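Local coordinates for protein probable zinc protease PqqL (Escherichia coli, PDB 6OFS) that probably acts as a periplasmic zinc metallopeptidase of the M16 family, cutting peptide substrates with the help of one bound zinc ion, at residues L355-S360 against P469-S474; S405-Q410 against I606-W611; Y741-P746 against K791-L796; T715-N720 against N896-V901. All coordinates share one frame; numbering follows the deposited sequence.

Contact 1. Residues L355-S360 against P469-S474; sequences LDDVKS and PGRNLS
Arg471 reaches across to Asp357 in a salt bridge that ties a loop to the flank of helix 352-371. The loop runs between helix 448-459 and strand 485-492 and so belongs to the connection between the two halves of the chain, consistent with the linker of other single-chain M16 peptidases. Both carboxylate oxygens of Asp357 have a partner: OD2 lies 3.5 Å from Arg471 NH2, at the edge of the guanidinium and in its plane, while OD1 takes a weak, bent bond from Arg471 N (3.2 Å, N-H...O angle 132°). The two charged planes are turned 64° apart, which rules out a flat, two-pronged pairing. Arg471 CG sits between the backbone N and the carbonyl carbon (chi1 78°), and the chain then runs extended past Asp357 in the opposite direction. Ser360 OG comes over one guanidinium face, 3.3 Å from Arg471 CZ, and makes its own weak bond back to Asp357 O at 3.3 Å; Leu473 CD2 lies over the opposite face. Replacing Arg471 by alanine would take the guanidinium away and is likely to leave Asp357 OD2 without its positive mate, and Ser360 OG and Leu473 CD2 without the flat group between them. Beyond the pair, Arg471 O accepts from Arg561 NH1, and the neighbouring Asp356 turns OD1 to Ser555 OG, so the helix also reaches the second half. Asp357 OD1 lies 4.0 Å from Gly470 CA, at a backbone conformation where a CB would jam against the carbonyl O of Pro469.

Contact 2. Residues S405-Q410 against I606-W611; sequences SKRLWQ and INDNIW
Gln410 has its CG anti to its own carbonyl carbon (chi1 -70°) and extends beyond it toward Asn607 and Asp608, while the Arg407 chain leaves the helix with CG anti to the backbone N and bends at chi3 (72°) past Asp608. The Asp608 carboxylate thereby meets the methylenes of Arg407: OD2 is 3.4 Å from Arg407 CG and OD1 is 3.4 Å from Arg407 CD. The charged end goes on to a salt bridge with Glu271, leaving Arg407 NE 4.8 Å from Asp608 OD1. Gln410 and Asn607 stack their amides, 17° from parallel, sliding past each other in opposite directions, and Gln410 CB lies 3.8 Å from Asn609 OD1. With an alanine in place of Gln410, the Asn607 amide is likely to lose its stacking partner and a gap to open beside Asp608. Asn607 is the N-cap of helix 608-623, its OD1 accepting weakly from Asn609 N (2.9 Å) and from Ile610 N. The contact thus sets the end region of helix 398-409, in the first half of the chain, against the start of a helix in the second. The charged atoms of Arg407 and Asp608 do not meet; the Arg407 methylenes and the stacked amides contribute to the packing, with a milder electrostatic pull likely between Arg407 and an acid that the positive helix start would itself tend to stabilise.

Contact 3. Residues Y741-P746 against K791-L796; sequences YDSRTP and KDISHL
The Tyr741 ring turns its edge to the opposite strand: Ile793 O lies near the ring plane, 3.8 Å from Tyr741 CD1, and His795 CB approaches Tyr741 CE1 at 4.1 Å. The Tyr741 and His795 side chains lie side by side and point the same way, and Leu891 and Pro894 also touch the tyrosine. On the other sheet face the carboxylates of Asp742 and Asp792 are nearly coplanar, with Asp742 OD1 4.6 Å from Asp792 OD2; that proximity of like charges is probably eased by Arg716, which forms a salt bridge with Asp792. The backbones form an antiparallel ladder joining strands 733-742 and 792-801 of the C-terminal five-stranded sheet. Tyr741 and Ile793 are its hydrogen-bonded pair, N to O at 2.8 Å in both directions, each donor in the carbonyl plane; Asp742 and Asp792 form the non-hydrogen-bonded pair. Past the strand, Ser743 N continues the ladder to Lys791 O at 2.8 Å, but from above the carbonyl plane, 39° out of it. Lys791, with positive phi, and Asp792 both face Asp787 in a G1 beta bulge, where the hairpin to strand 779-787 begins to pair. Ser743 OG, held beside its backbone N (chi1 -46°), touches Ile793 CD1 at 3.4 Å.

Contact 4. Residues T715-N720 against N896-V901; sequences TRATDN and NTYTGV
Asn896 and Asn720 join amide to amide, their planes 63° apart: Asn896 ND2 donates to Asn720 OD1 at 2.8 Å, in the carbonyl plane and nearly straight (168°). The same nitrogen gives its other bond to Thr718 O at 3.2 Å, so both its N-H groups are used, although that carbonyl is met from above its plane. Asn720 OD1 is doubly held as well, taking Thr897 N at 3.0 Å from above the amide. With CG anti to the carbonyl carbon (chi1 -76°), Asn720 brings OD1 within reach of both Asn896 ND2 and Thr897 N. Further along, Tyr898 OH donates to Ala717 O at 2.7 Å on a lone pair of that carbonyl, and Ala717 O lies in the plane of the Tyr898 ring, at its edge. Ala717 CB packs against Tyr898 CE1 at 3.8 Å, and Asp719 O lies near the ring plane at the same edge carbon. In the second shell, Arg740 of the neighbouring strand donates NH1 to Asn896 OD1, fixing which way the amide is turned, and more weakly reaches Tyr898 OH. Strand 896-904 lies between strands 721-728 and 733-742 of the C-terminal sheet, and the Thr899–Ala721 backbone bond takes up the pairing where the loop becomes a strand. Two asparagines and a tyrosine, all neutral, thus satisfy the carbonyls of Ala717 and Thr718 and one strand N-H, so the loop is held at the sheet by directional bonds without a charge pair between the two segments.

Contacts 1 and 2 lie between the two halves of the chain, their centres 18 Å apart; they touch where Lys359 NZ meets Trp409 O at 3.1 Å, and their segments alternate along the sequence. Contacts 3 and 4 belong to the C-terminal sheet, with centres 14 Å apart, and are joined by the salt bridge of Arg716 NE to Asp792 OD2 at 2.8 Å; in sequence, both segments of contact 3 fall between those of contact 4. The two groups are well separated: the nearest atoms of contacts 2 and 4 are about 23 Å apart. All four lie away from the zinc bound by His54 and His58.

Contact 1. Residues L355-S360 against P469-S474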
loop_
_atom_site.group_PDB
_atom_site.type_symbol
_atom_site.label_atom_id
_atom_site.label_comp_id
_atom_site.label_asym_id
_atom_site.label_seq_id
_atom_site.Cartn_x
_atom_site.Cartn_y
_atom_site.Cartn_z
ATOM N N LEU A 355 10.690 -8.875 7.221
ATOM C CA LEU A 355 9.314 -8.522 6.865
ATOM C C LEU A 355 9.195 -8.053 5.415
ATOM O O LEU A 355 8.249 -8.437 4.705
ATOM C CB LEU A 355 8.705 -7.501 7.861
ATOM C CG LEU A 355 7.241 -7.049 7.609
ATOM C CD1 LEU A 355 6.277 -8.234 7.470
ATOM C CD2 LEU A 355 6.755 -6.106 8.688
ATOM N N ASP A 356 10.183 -7.263 4.974
ATOM C CA ASP A 356 10.228 -6.721 3.629
ATOM C C ASP A 356 10.475 -7.763 2.562
ATOM O O ASP A 356 9.826 -7.697 1.516
ATOM C CB ASP A 356 11.229 -5.576 3.531
ATOM C CG ASP A 356 10.558 -4.254 3.809
ATOM O OD1 ASP A 356 9.748 -3.806 2.954
ATOM O OD2 ASP A 356 10.815 -3.676 4.885
ATOM N N ASP A 357 11.382 -8.732 2.810
ATOM C CA ASP A 357 11.648 -9.798 1.836
ATOM C C ASP A 357 10.392 -10.637 1.616
ATOM O O ASP A 357 10.039 -10.890 0.468
ATOM C CB ASP A 357 12.861 -10.664 2.234
ATOM C CG ASP A 357 14.235 -10.122 1.831
ATOM O OD1 ASP A 357 15.124 -10.943 1.491
ATOM O OD2 ASP A 357 14.430 -8.878 1.878
ATOM N N VAL A 358 9.665 -10.969 2.705
ATOM C CA VAL A 358 8.401 -11.712 2.677
ATOM C C VAL A 358 7.352 -10.937 1.876
ATOM O O VAL A 358 6.726 -11.522 0.999
ATOM C CB VAL A 358 7.927 -12.096 4.107
ATOM C CG1 VAL A 358 6.493 -12.616 4.119
ATOM C CG2 VAL A 358 8.868 -13.117 4.743
ATOM N N LYS A 359 7.199 -9.623 2.132
ATOM C CA LYS A 359 6.255 -8.763 1.398
ATOM C C LYS A 359 6.605 -8.662 -0.095
ATOM O O LYS A 359 5.744 -8.933 -0.934
ATOM C CB LYS A 359 6.180 -7.364 2.016
ATOM C CG LYS A 359 5.332 -7.286 3.263
ATOM C CD LYS A 359 5.437 -5.898 3.849
ATOM C CE LYS A 359 4.525 -5.701 5.024
ATOM N NZ LYS A 359 4.744 -4.379 5.666
ATOM N N SER A 360 7.866 -8.310 -0.423
ATOM C CA SER A 360 8.320 -8.182 -1.807
ATOM C C SER A 360 8.219 -9.495 -2.585
ATOM O O SER A 360 7.954 -9.460 -3.791
ATOM C CB SER A 360 9.728 -7.597 -1.884
ATOM O OG SER A 360 10.715 -8.613 -1.855
ATOM N N PRO A 469 20.227 -12.114 6.299
ATOM C CA PRO A 469 20.988 -11.473 5.207
ATOM C C PRO A 469 20.305 -10.266 4.555
ATOM O O PRO A 469 20.836 -9.155 4.649
ATOM C CB PRO A 469 21.229 -12.611 4.201
ATOM C CG PRO A 469 21.063 -13.853 4.955
ATOM C CD PRO A 469 20.260 -13.590 6.191
ATOM N N GLY A 470 19.141 -10.477 3.944
ATOM C CA GLY A 470 18.419 -9.407 3.267
ATOM C C GLY A 470 18.827 -9.322 1.813
ATOM O O GLY A 470 20.023 -9.339 1.492
ATOM N N ARG A 471 17.828 -9.256 0.926
ATOM C CA ARG A 471 18.026 -9.234 -0.518
ATOM C C ARG A 471 18.789 -8.029 -1.009
ATOM O O ARG A 471 18.663 -6.946 -0.432
ATOM C CB ARG A 471 16.685 -9.381 -1.261
ATOM C CG ARG A 471 15.836 -8.115 -1.333
ATOM C CD ARG A 471 14.466 -8.383 -1.936
ATOM N NE ARG A 471 13.827 -7.156 -2.415
ATOM C CZ ARG A 471 13.100 -6.337 -1.661
ATOM N NH1 ARG A 471 12.560 -5.245 -2.188
ATOM N NH2 ARG A 471 12.904 -6.607 -0.372
ATOM N N ASN A 472 19.583 -8.224 -2.081
ATOM C CA ASN A 472 20.320 -7.161 -2.750
ATOM C C ASN A 472 19.292 -6.159 -3.318
ATOM O O ASN A 472 18.282 -6.564 -3.908
ATOM C CB ASN A 472 21.188 -7.746 -3.862
ATOM C CG ASN A 472 21.945 -6.719 -4.674
ATOM O OD1 ASN A 472 22.903 -6.089 -4.203
ATOM N ND2 ASN A 472 21.525 -6.536 -5.921
ATOM N N LEU A 473 19.515 -4.869 -3.063
ATOM C CA LEU A 473 18.609 -3.812 -3.506
ATOM C C LEU A 473 19.250 -2.932 -4.572
ATOM O O LEU A 473 20.390 -2.472 -4.411
ATOM C CB LEU A 473 18.142 -2.936 -2.323
ATOM C CG LEU A 473 17.507 -3.597 -1.086
ATOM C CD1 LEU A 473 17.294 -2.570 -0.015
ATOM C CD2 LEU A 473 16.160 -4.277 -1.411
ATOM N N SER A 474 18.502 -2.691 -5.663
ATOM C CA SER A 474 18.937 -1.841 -6.773
ATOM C C SER A 474 17.767 -1.081 -7.386
ATOM O O SER A 474 16.628 -1.554 -7.357
ATOM C CB SER A 474 19.676 -2.651 -7.840
ATOM O OG SER A 474 18.806 -3.470 -8.607
#

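Contact 2. Residues S405-Q410 against I606-W611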
loop_
_atom_site.group_PDB
_atom_site.type_symbol
_atom_site.label_atom_id
_atom_site.label_comp_id
_atom_site.label_asym_id
_atom_site.label_seq_id
_atom_site.Cartn_x
_atom_site.Cartn_y
_atom_site.Cartn_z
ATOM N N SER A 405 -3.332 -5.856 -1.262
ATOM C CA SER A 405 -2.118 -6.312 -0.593
ATOM C C SER A 405 -1.157 -5.154 -0.342
ATOM O O SER A 405 -0.879 -4.879 0.824
ATOM C CB SER A 405 -1.427 -7.412 -1.394
ATOM O OG SER A 405 -2.197 -8.602 -1.417
ATOM N N LYS A 406 -0.706 -4.431 -1.418
ATOM C CA LYS A 406 0.229 -3.306 -1.290
ATOM C C LYS A 406 -0.315 -2.181 -0.422
ATOM O O LYS A 406 0.446 -1.616 0.366
ATOM C CB LYS A 406 0.742 -2.777 -2.641
ATOM C CG LYS A 406 -0.327 -2.269 -3.625
ATOM C CD LYS A 406 0.245 -1.413 -4.779
ATOM C CE LYS A 406 1.040 -2.187 -5.809
ATOM N NZ LYS A 406 1.043 -1.504 -7.131
ATOM N N ARG A 407 -1.624 -1.924 -0.478
ATOM C CA ARG A 407 -2.200 -0.869 0.336
ATOM C C ARG A 407 -2.384 -1.259 1.815
ATOM O O ARG A 407 -2.006 -0.494 2.712
ATOM C CB ARG A 407 -3.507 -0.362 -0.290
ATOM C CG ARG A 407 -4.229 0.704 0.526
ATOM C CD ARG A 407 -5.377 1.334 -0.237
ATOM N NE ARG A 407 -6.536 0.447 -0.405
ATOM C CZ ARG A 407 -7.554 0.354 0.451
ATOM N NH1 ARG A 407 -7.549 1.053 1.583
ATOM N NH2 ARG A 407 -8.577 -0.448 0.186
ATOM N N LEU A 408 -2.963 -2.428 2.075
ATOM C CA LEU A 408 -3.263 -2.808 3.453
ATOM C C LEU A 408 -2.095 -3.435 4.194
ATOM O O LEU A 408 -2.047 -3.300 5.413
ATOM C CB LEU A 408 -4.514 -3.682 3.524
ATOM C CG LEU A 408 -5.778 -3.035 2.958
ATOM C CD1 LEU A 408 -6.747 -4.078 2.514
ATOM C CD2 LEU A 408 -6.419 -2.061 3.951
ATOM N N TRP A 409 -1.127 -4.049 3.489
ATOM C CA TRP A 409 0.059 -4.629 4.143
ATOM C C TRP A 409 0.971 -3.587 4.817
ATOM O O TRP A 409 1.701 -3.940 5.747
ATOM C CB TRP A 409 0.864 -5.517 3.191
ATOM C CG TRP A 409 0.224 -6.827 2.840
ATOM C CD1 TRP A 409 -0.972 -7.316 3.288
ATOM C CD2 TRP A 409 0.719 -7.781 1.895
ATOM N NE1 TRP A 409 -1.227 -8.540 2.716
ATOM C CE2 TRP A 409 -0.215 -8.842 1.843
ATOM C CE3 TRP A 409 1.875 -7.849 1.091
ATOM C CZ2 TRP A 409 -0.018 -9.968 1.038
ATOM C CZ3 TRP A 409 2.068 -8.966 0.290
ATOM C CH2 TRP A 409 1.130 -10.010 0.268
ATOM N N GLN A 410 0.911 -2.303 4.365
ATOM C CA GLN A 410 1.658 -1.164 4.935
ATOM C C GLN A 410 1.313 -1.017 6.419
ATOM O O GLN A 410 2.121 -0.499 7.195
ATOM C CB GLN A 410 1.310 0.152 4.202
ATOM C CG GLN A 410 1.828 0.255 2.755
ATOM C CD GLN A 410 1.083 1.265 1.895
ATOM O OE1 GLN A 410 0.120 1.924 2.319
ATOM N NE2 GLN A 410 1.509 1.399 0.648
ATOM N N ILE A 606 2.552 6.027 -3.460
ATOM C CA ILE A 606 1.999 6.735 -2.317
ATOM C C ILE A 606 1.657 5.770 -1.172
ATOM O O ILE A 606 0.925 4.785 -1.364
ATOM C CB ILE A 606 0.810 7.661 -2.717
ATOM C CG1 ILE A 606 0.475 8.655 -1.577
ATOM C CG2 ILE A 606 -0.442 6.852 -3.178
ATOM C CD1 ILE A 606 -0.086 9.988 -2.022
ATOM N N ASN A 607 2.187 6.064 0.022
ATOM C CA ASN A 607 1.843 5.325 1.222
ATOM C C ASN A 607 0.501 5.937 1.669
ATOM O O ASN A 607 0.363 7.166 1.753
ATOM C CB ASN A 607 2.925 5.474 2.294
ATOM C CG ASN A 607 2.670 4.684 3.566
ATOM O OD1 ASN A 607 1.650 4.848 4.249
ATOM N ND2 ASN A 607 3.608 3.823 3.931
ATOM N N ASP A 608 -0.501 5.081 1.879
ATOM C CA ASP A 608 -1.851 5.486 2.261
ATOM C C ASP A 608 -1.943 6.034 3.677
ATOM O O ASP A 608 -2.727 6.954 3.904
ATOM C CB ASP A 608 -2.832 4.338 2.031
ATOM C CG ASP A 608 -2.888 3.946 0.569
ATOM O OD1 ASP A 608 -3.849 4.365 -0.121
ATOM O OD2 ASP A 608 -1.957 3.236 0.104
ATOM N N ASN A 609 -1.133 5.501 4.615
ATOM C CA ASN A 609 -1.102 5.946 6.012
ATOM C C ASN A 609 -0.564 7.373 6.157
ATOM O O ASN A 609 -1.121 8.154 6.936
ATOM C CB ASN A 609 -0.310 4.974 6.892
ATOM C CG ASN A 609 -0.887 3.576 6.921
ATOM O OD1 ASN A 609 -0.706 2.778 5.988
ATOM N ND2 ASN A 609 -1.591 3.252 7.998
ATOM N N ILE A 610 0.509 7.723 5.401
ATOM C CA ILE A 610 1.096 9.073 5.420
ATOM C C ILE A 610 0.077 10.107 4.851
ATOM O O ILE A 610 -0.033 11.211 5.395
ATOM C CB ILE A 610 2.519 9.140 4.768
ATOM C CG1 ILE A 610 3.321 10.350 5.295
ATOM C CG2 ILE A 610 2.478 9.116 3.231
ATOM C CD1 ILE A 610 4.881 10.398 4.916
ATOM N N TRP A 611 -0.707 9.714 3.816
ATOM C CA TRP A 611 -1.711 10.591 3.227
ATOM C C TRP A 611 -2.921 10.784 4.145
ATOM O O TRP A 611 -3.488 11.877 4.184
ATOM C CB TRP A 611 -2.128 10.114 1.824
ATOM C CG TRP A 611 -3.239 10.917 1.214
ATOM C CD1 TRP A 611 -4.518 10.501 0.996
ATOM C CD2 TRP A 611 -3.196 12.301 0.837
ATOM N NE1 TRP A 611 -5.265 11.526 0.456
ATOM C CE2 TRP A 611 -4.481 12.646 0.356
ATOM C CE3 TRP A 611 -2.191 13.291 0.851
ATOM C CZ2 TRP A 611 -4.788 13.933 -0.106
ATOM C CZ3 TRP A 611 -2.495 14.562 0.380
ATOM C CH2 TRP A 611 -3.776 14.869 -0.099
#

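Contact 3. Residues Y741-P746 against K791-L796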
loop_
_atom_site.group_PDB
_atom_site.type_symbol
_atom_site.label_atom_id
_atom_site.label_comp_id
_atom_site.label_asym_id
_atom_site.label_seq_id
_atom_site.Cartn_x
_atom_site.Cartn_y
_atom_site.Cartn_z
ATOM N N TYR A 741 2.902 47.317 -6.184
ATOM C CA TYR A 741 3.481 48.142 -7.236
ATOM C C TYR A 741 3.580 47.323 -8.521
ATOM O O TYR A 741 4.042 46.189 -8.467
ATOM C CB TYR A 741 4.890 48.601 -6.796
ATOM C CG TYR A 741 4.920 49.367 -5.487
ATOM C CD1 TYR A 741 5.128 48.708 -4.271
ATOM C CD2 TYR A 741 4.764 50.750 -5.460
ATOM C CE1 TYR A 741 5.162 49.411 -3.063
ATOM C CE2 TYR A 741 4.789 51.460 -4.260
ATOM C CZ TYR A 741 4.981 50.788 -3.063
ATOM O OH TYR A 741 5.028 51.504 -1.893
ATOM N N ASP A 742 3.132 47.869 -9.667
ATOM C CA ASP A 742 3.258 47.157 -10.944
ATOM C C ASP A 742 4.655 47.398 -11.511
ATOM O O ASP A 742 5.217 48.478 -11.312
ATOM C CB ASP A 742 2.177 47.579 -11.961
ATOM C CG ASP A 742 0.857 46.805 -11.901
ATOM O OD1 ASP A 742 0.841 45.683 -11.334
ATOM O OD2 ASP A 742 -0.157 47.310 -12.448
ATOM N N SER A 743 5.235 46.382 -12.161
ATOM C CA SER A 743 6.558 46.490 -12.776
ATOM C C SER A 743 6.333 46.650 -14.266
ATOM O O SER A 743 5.844 45.721 -14.923
ATOM C CB SER A 743 7.405 45.249 -12.496
ATOM O OG SER A 743 7.354 44.851 -11.136
ATOM N N ARG A 744 6.613 47.846 -14.793
ATOM C CA ARG A 744 6.442 48.100 -16.227
ATOM C C ARG A 744 7.348 47.132 -17.006
ATOM O O ARG A 744 6.855 46.364 -17.835
ATOM C CB ARG A 744 6.725 49.567 -16.565
ATOM C CG ARG A 744 5.631 50.507 -16.074
ATOM C CD ARG A 744 5.485 51.702 -16.989
ATOM N NE ARG A 744 4.557 52.694 -16.449
ATOM C CZ ARG A 744 3.358 52.961 -16.958
ATOM N NH1 ARG A 744 2.924 52.311 -18.032
ATOM N NH2 ARG A 744 2.586 53.886 -16.401
ATOM N N THR A 745 8.645 47.089 -16.616
ATOM C CA THR A 745 9.716 46.218 -17.119
ATOM C C THR A 745 10.028 45.156 -16.041
ATOM O O THR A 745 9.865 45.461 -14.857
ATOM C CB THR A 745 10.976 47.061 -17.422
ATOM O OG1 THR A 745 11.147 48.054 -16.405
ATOM C CG2 THR A 745 10.922 47.730 -18.788
ATOM N N PRO A 746 10.481 43.922 -16.392
ATOM C CA PRO A 746 10.770 42.914 -15.343
ATOM C C PRO A 746 11.930 43.271 -14.412
ATOM O O PRO A 746 12.893 43.922 -14.835
ATOM C CB PRO A 746 11.080 41.638 -16.143
ATOM C CG PRO A 746 10.540 41.896 -17.516
ATOM C CD PRO A 746 10.722 43.363 -17.735
ATOM N N LYS A 791 4.265 40.354 -12.627
ATOM C CA LYS A 791 4.908 41.620 -12.989
ATOM C C LYS A 791 4.589 42.695 -11.955
ATOM O O LYS A 791 4.227 43.819 -12.303
ATOM C CB LYS A 791 4.579 42.071 -14.443
ATOM C CG LYS A 791 4.876 41.023 -15.519
ATOM C CD LYS A 791 4.067 41.256 -16.791
ATOM C CE LYS A 791 3.912 39.979 -17.591
ATOM N NZ LYS A 791 3.019 40.155 -18.771
ATOM N N ASP A 792 4.703 42.331 -10.668
ATOM C CA ASP A 792 4.472 43.255 -9.563
ATOM C C ASP A 792 5.412 43.031 -8.380
ATOM O O ASP A 792 5.971 41.943 -8.227
ATOM C CB ASP A 792 2.997 43.266 -9.111
ATOM C CG ASP A 792 2.387 41.927 -8.748
ATOM O OD1 ASP A 792 2.989 41.195 -7.931
ATOM O OD2 ASP A 792 1.289 41.632 -9.246
ATOM N N ILE A 793 5.585 44.078 -7.563
ATOM C CA ILE A 793 6.377 44.097 -6.342
ATOM C C ILE A 793 5.396 44.356 -5.185
ATOM O O ILE A 793 4.431 45.105 -5.329
ATOM C CB ILE A 793 7.500 45.179 -6.401
ATOM C CG1 ILE A 793 8.443 44.969 -7.603
ATOM C CG2 ILE A 793 8.306 45.253 -5.095
ATOM C CD1 ILE A 793 8.760 46.221 -8.363
ATOM N N SER A 794 5.645 43.728 -4.045
ATOM C CA SER A 794 4.820 43.913 -2.862
ATOM C C SER A 794 5.692 44.342 -1.694
ATOM O O SER A 794 6.829 43.881 -1.547
ATOM C CB SER A 794 4.048 42.643 -2.523
ATOM O OG SER A 794 2.799 42.956 -1.931
ATOM N N HIS A 795 5.173 45.266 -0.894
ATOM C CA HIS A 795 5.892 45.734 0.261
ATOM C C HIS A 795 5.027 45.554 1.454
ATOM O O HIS A 795 3.993 46.213 1.587
ATOM C CB HIS A 795 6.344 47.194 0.124
ATOM C CG HIS A 795 7.047 47.682 1.352
ATOM N ND1 HIS A 795 6.373 48.387 2.335
ATOM C CD2 HIS A 795 8.321 47.467 1.763
ATOM C CE1 HIS A 795 7.263 48.610 3.291
ATOM N NE2 HIS A 795 8.450 48.077 2.989
ATOM N N LEU A 796 5.446 44.656 2.337
ATOM C CA LEU A 796 4.722 44.438 3.570
ATOM C C LEU A 796 5.404 45.187 4.696
ATOM O O LEU A 796 6.619 45.103 4.860
ATOM C CB LEU A 796 4.553 42.934 3.889
ATOM C CG LEU A 796 4.023 42.558 5.298
ATOM C CD1 LEU A 796 2.621 43.138 5.567
ATOM C CD2 LEU A 796 4.017 41.062 5.485
#

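Contact 4. Residues T715-N720 against N896-V901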
loop_
_atom_site.group_PDB
_atom_site.type_symbol
_atom_site.label_atom_id
_atom_site.label_comp_id
_atom_site.label_asym_id
_atom_site.label_seq_id
_atom_site.Cartn_x
_atom_site.Cartn_y
_atom_site.Cartn_z
ATOM N N THR A 715 -5.102 36.125 -8.913
ATOM C CA THR A 715 -5.729 37.357 -9.393
ATOM C C THR A 715 -5.677 38.313 -8.218
ATOM O O THR A 715 -6.194 37.990 -7.152
ATOM C CB THR A 715 -7.187 37.074 -9.849
ATOM O OG1 THR A 715 -7.165 36.200 -10.977
ATOM C CG2 THR A 715 -7.975 38.350 -10.184
ATOM N N ARG A 716 -5.019 39.456 -8.391
ATOM C CA ARG A 716 -4.908 40.470 -7.341
ATOM C C ARG A 716 -6.204 41.258 -7.245
ATOM O O ARG A 716 -6.849 41.470 -8.274
ATOM C CB ARG A 716 -3.733 41.403 -7.630
ATOM C CG ARG A 716 -2.387 40.827 -7.207
ATOM C CD ARG A 716 -1.719 40.030 -8.298
ATOM N NE ARG A 716 -0.315 39.780 -7.987
ATOM C CZ ARG A 716 0.215 38.577 -7.790
ATOM N NH1 ARG A 716 -0.539 37.489 -7.876
ATOM N NH2 ARG A 716 1.509 38.453 -7.520
ATOM N N ALA A 717 -6.618 41.639 -6.016
ATOM C CA ALA A 717 -7.827 42.441 -5.766
ATOM C C ALA A 717 -7.627 43.828 -6.384
ATOM O O ALA A 717 -6.592 44.459 -6.186
ATOM C CB ALA A 717 -8.099 42.559 -4.274
ATOM N N THR A 718 -8.591 44.250 -7.194
ATOM C CA THR A 718 -8.590 45.516 -7.927
ATOM C C THR A 718 -8.859 46.707 -6.993
ATOM O O THR A 718 -8.424 47.808 -7.299
ATOM C CB THR A 718 -9.542 45.426 -9.162
ATOM O OG1 THR A 718 -9.738 46.714 -9.748
ATOM C CG2 THR A 718 -10.899 44.783 -8.844
ATOM N N ASP A 719 -9.535 46.497 -5.864
ATOM C CA ASP A 719 -9.825 47.571 -4.911
ATOM C C ASP A 719 -9.099 47.395 -3.604
ATOM O O ASP A 719 -8.911 46.266 -3.136
ATOM C CB ASP A 719 -11.334 47.683 -4.623
ATOM C CG ASP A 719 -12.145 48.190 -5.799
ATOM O OD1 ASP A 719 -11.957 49.378 -6.186
ATOM O OD2 ASP A 719 -12.975 47.404 -6.332
ATOM N N ASN A 720 -8.729 48.537 -2.994
ATOM C CA ASN A 720 -8.069 48.644 -1.696
ATOM C C ASN A 720 -9.018 48.206 -0.602
ATOM O O ASN A 720 -10.239 48.308 -0.766
ATOM C CB ASN A 720 -7.712 50.100 -1.431
ATOM C CG ASN A 720 -6.522 50.626 -2.178
ATOM O OD1 ASN A 720 -6.015 50.019 -3.127
ATOM N ND2 ASN A 720 -6.058 51.786 -1.763
ATOM N N ASN A 896 -2.268 49.471 -5.497
ATOM C CA ASN A 896 -3.165 49.068 -4.411
ATOM C C ASN A 896 -2.513 49.037 -3.034
ATOM O O ASN A 896 -1.344 48.691 -2.914
ATOM C CB ASN A 896 -3.754 47.691 -4.684
ATOM C CG ASN A 896 -4.889 47.644 -5.676
ATOM O OD1 ASN A 896 -4.792 47.012 -6.730
ATOM N ND2 ASN A 896 -5.991 48.291 -5.354
ATOM N N THR A 897 -3.291 49.355 -1.983
ATOM C CA THR A 897 -2.861 49.250 -0.588
ATOM C C THR A 897 -3.894 48.443 0.209
ATOM O O THR A 897 -5.079 48.785 0.206
ATOM C CB THR A 897 -2.517 50.598 0.085
ATOM O OG1 THR A 897 -3.712 51.323 0.360
ATOM C CG2 THR A 897 -1.520 51.444 -0.700
ATOM N N TYR A 898 -3.451 47.361 0.860
ATOM C CA TYR A 898 -4.327 46.532 1.688
ATOM C C TYR A 898 -3.860 46.614 3.145
ATOM O O TYR A 898 -2.679 46.384 3.447
ATOM C CB TYR A 898 -4.423 45.083 1.182
ATOM C CG TYR A 898 -4.458 44.947 -0.327
ATOM C CD1 TYR A 898 -5.659 45.036 -1.031
ATOM C CD2 TYR A 898 -3.292 44.712 -1.052
ATOM C CE1 TYR A 898 -5.690 44.917 -2.421
ATOM C CE2 TYR A 898 -3.318 44.555 -2.437
ATOM C CZ TYR A 898 -4.521 44.645 -3.115
ATOM O OH TYR A 898 -4.514 44.508 -4.479
ATOM N N THR A 899 -4.782 47.016 4.032
ATOM C CA THR A 899 -4.503 47.218 5.445
ATOM C C THR A 899 -5.350 46.306 6.305
ATOM O O THR A 899 -6.543 46.134 6.049
ATOM C CB THR A 899 -4.618 48.696 5.796
ATOM O OG1 THR A 899 -3.869 49.421 4.816
ATOM C CG2 THR A 899 -4.072 49.015 7.200
ATOM N N GLY A 900 -4.703 45.711 7.296
ATOM C CA GLY A 900 -5.332 44.790 8.224
ATOM C C GLY A 900 -4.900 45.058 9.639
ATOM O O GLY A 900 -3.705 45.152 9.928
ATOM N N VAL A 901 -5.881 45.193 10.526
ATOM C CA VAL A 901 -5.652 45.452 11.940
ATOM C C VAL A 901 -6.359 44.375 12.751
ATOM O O VAL A 901 -7.575 44.200 12.614
ATOM C CB VAL A 901 -6.120 46.884 12.324
ATOM C CG1 VAL A 901 -5.953 47.129 13.805
ATOM C CG2 VAL A 901 -5.362 47.948 11.528
#